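Local coordinates for lipoprotein (Colwellia psychrerythraea, PDB 3O0Y) that is a putative lipoprotein of unknown function, whose family belongs to a clan of metallopeptidases and their relatives, at residues Gly172-Leu177 and Pro256-Val261. Residues are numbered along the deposited sequence; the frame is centred on the assembly and turned at random.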
loop_
_atom_site.group_PDB
_atom_site.type_symbol
_atom_site.label_atom_id
_atom_site.label_comp_id
_atom_site.label_asym_id
_atom_site.label_seq_id
_atom_site.Cartn_x
_atom_site.Cartn_y
_atom_site.Cartn_z
ATOM N N GLY A 172 -21.678 15.350 -4.949
ATOM C CA GLY A 172 -22.565 16.229 -4.225
ATOM C C GLY A 172 -22.474 16.126 -2.741
ATOM O O GLY A 172 -22.906 17.030 -2.048
ATOM N N GLN A 173 -21.821 15.080 -2.237
ATOM C CA GLN A 173 -21.660 14.920 -0.778
ATOM C C GLN A 173 -20.297 15.369 -0.265
ATOM O O GLN A 173 -19.951 15.142 0.915
ATOM C CB GLN A 173 -21.880 13.457 -0.453
ATOM C CG GLN A 173 -23.332 13.029 -0.752
ATOM C CD GLN A 173 -23.499 11.591 -0.577
ATOM O OE1 GLN A 173 -23.445 10.802 -1.536
ATOM N NE2 GLN A 173 -23.664 11.203 0.668
ATOM N N PHE A 174 -19.525 16.042 -1.118
ATOM C CA PHE A 174 -18.159 16.426 -0.716
ATOM C C PHE A 174 -18.177 17.529 0.334
ATOM O O PHE A 174 -17.189 17.707 1.110
ATOM C CB PHE A 174 -17.328 16.829 -1.904
ATOM C CG PHE A 174 -16.496 15.727 -2.456
ATOM C CD1 PHE A 174 -17.080 14.573 -2.894
ATOM C CD2 PHE A 174 -15.138 15.832 -2.537
ATOM C CE1 PHE A 174 -16.345 13.573 -3.457
ATOM C CE2 PHE A 174 -14.403 14.846 -3.093
ATOM C CZ PHE A 174 -15.018 13.662 -3.493
ATOM N N ASP A 175 -19.299 18.246 0.426
ATOM C CA ASP A 175 -19.415 19.221 1.508
ATOM C C ASP A 175 -19.414 18.562 2.895
ATOM O O ASP A 175 -18.694 18.997 3.803
ATOM C CB ASP A 175 -20.646 20.140 1.380
ATOM C CG ASP A 175 -21.976 19.383 1.150
ATOM O OD1 ASP A 175 -22.025 18.177 0.816
ATOM O OD2 ASP A 175 -23.035 20.072 1.220
ATOM N N LYS A 176 -20.192 17.496 3.048
ATOM C CA LYS A 176 -20.206 16.816 4.328
ATOM C C LYS A 176 -18.882 16.105 4.534
ATOM O O LYS A 176 -18.411 16.040 5.643
ATOM C CB LYS A 176 -21.385 15.838 4.434
ATOM C CG LYS A 176 -21.553 15.242 5.826
ATOM C CD LYS A 176 -22.927 14.567 6.018
ATOM C CE LYS A 176 -22.939 13.663 7.254
ATOM N NZ LYS A 176 -24.178 12.829 7.309
ATOM N N LEU A 177 -18.318 15.515 3.490
ATOM C CA LEU A 177 -16.991 14.872 3.635
ATOM C C LEU A 177 -16.009 15.859 4.290
ATOM O O LEU A 177 -15.395 15.576 5.347
ATOM C CB LEU A 177 -16.434 14.462 2.291
ATOM C CG LEU A 177 -15.039 13.890 2.246
ATOM C CD1 LEU A 177 -14.971 12.592 3.122
ATOM C CD2 LEU A 177 -14.619 13.666 0.774
ATOM N N PRO A 256 -15.433 24.396 -3.216
ATOM C CA PRO A 256 -15.515 24.977 -1.884
ATOM C C PRO A 256 -15.150 24.010 -0.719
ATOM O O PRO A 256 -14.621 24.469 0.330
ATOM C CB PRO A 256 -16.971 25.404 -1.781
ATOM C CG PRO A 256 -17.355 25.685 -3.208
ATOM C CD PRO A 256 -16.722 24.528 -3.924
ATOM N N ALA A 257 -15.430 22.707 -0.905
ATOM C CA ALA A 257 -15.096 21.713 0.121
ATOM C C ALA A 257 -13.567 21.679 0.302
ATOM O O ALA A 257 -13.074 21.854 1.430
ATOM C CB ALA A 257 -15.694 20.313 -0.255
ATOM N N TYR A 258 -12.807 21.541 -0.796
ATOM C CA TYR A 258 -11.339 21.496 -0.723
ATOM C C TYR A 258 -10.765 22.790 -0.203
ATOM O O TYR A 258 -9.895 22.801 0.651
ATOM C CB TYR A 258 -10.682 21.111 -2.044
ATOM C CG TYR A 258 -10.676 19.593 -2.209
ATOM C CD1 TYR A 258 -11.857 18.886 -2.343
ATOM C CD2 TYR A 258 -9.483 18.867 -2.178
ATOM C CE1 TYR A 258 -11.856 17.519 -2.439
ATOM C CE2 TYR A 258 -9.470 17.508 -2.212
ATOM C CZ TYR A 258 -10.654 16.816 -2.336
ATOM O OH TYR A 258 -10.655 15.426 -2.441
ATOM N N GLN A 259 -11.350 23.883 -0.629
ATOM C CA GLN A 259 -10.915 25.200 -0.161
ATOM C C GLN A 259 -11.078 25.341 1.338
ATOM O O GLN A 259 -10.222 25.933 1.995
ATOM C CB GLN A 259 -11.659 26.291 -0.955
ATOM C CG GLN A 259 -11.090 26.313 -2.425
ATOM C CD GLN A 259 -11.988 27.057 -3.451
ATOM O OE1 GLN A 259 -11.603 27.180 -4.600
ATOM N NE2 GLN A 259 -13.187 27.436 -3.061
ATOM N N SER A 260 -12.188 24.832 1.843
ATOM C CA SER A 260 -12.500 24.759 3.256
ATOM C C SER A 260 -11.386 24.065 4.055
ATOM O O SER A 260 -10.985 24.462 5.164
ATOM C CB SER A 260 -13.719 23.825 3.400
ATOM O OG SER A 260 -14.484 24.321 4.425
ATOM N N VAL A 261 -11.034 22.878 3.578
ATOM C CA VAL A 261 -9.982 22.110 4.290
ATOM C C VAL A 261 -8.607 22.754 4.214
ATOM O O VAL A 261 -7.839 22.733 5.187
ATOM C CB VAL A 261 -9.947 20.654 3.800
ATOM C CG1 VAL A 261 -8.965 19.838 4.637
ATOM C CG2 VAL A 261 -11.374 20.082 3.887
#
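Ala257 and Tyr258 of helix 236-268 pack against Phe174, in the first turn of helix 174-190. The closest approach is between backbone and methyl group: Phe174 O lies 3.3 Å from Ala257 CB. The small alanine lets the two helices come near each other, with 5.2 Å between Asp175 CA and Ala257 CA. Ala257 CB also meets Phe174 CB, at 4.2 Å.

The aromatic contact is edge to edge. Phe174 CD2 and Tyr258 CE1 are 3.7 Å apart, each near the plane of the other ring, so the rings do not stack on one another. Tyr258 has CG anti to its carbonyl carbon (chi1 -83°), which carries the ring across to Phe174. Leu177 CD2 sits 3.9 Å above one face of the Phe174 ring, displaced toward its rim. Helix 144-154 adds Ile148 and Met152 to the Phe174 surroundings, and Phe210 stacks on Tyr258.

The polar end of Tyr258 is satisfied by a hydrogen bond between OH and Leu145 O. The contact between the two segments is van der Waals in kind: a methyl against a carbonyl oxygen and a CB, and two ring edges side by side. Shape, not directed bonds, joins these two segments, while the phenol ties the tyrosine to helix 144-154.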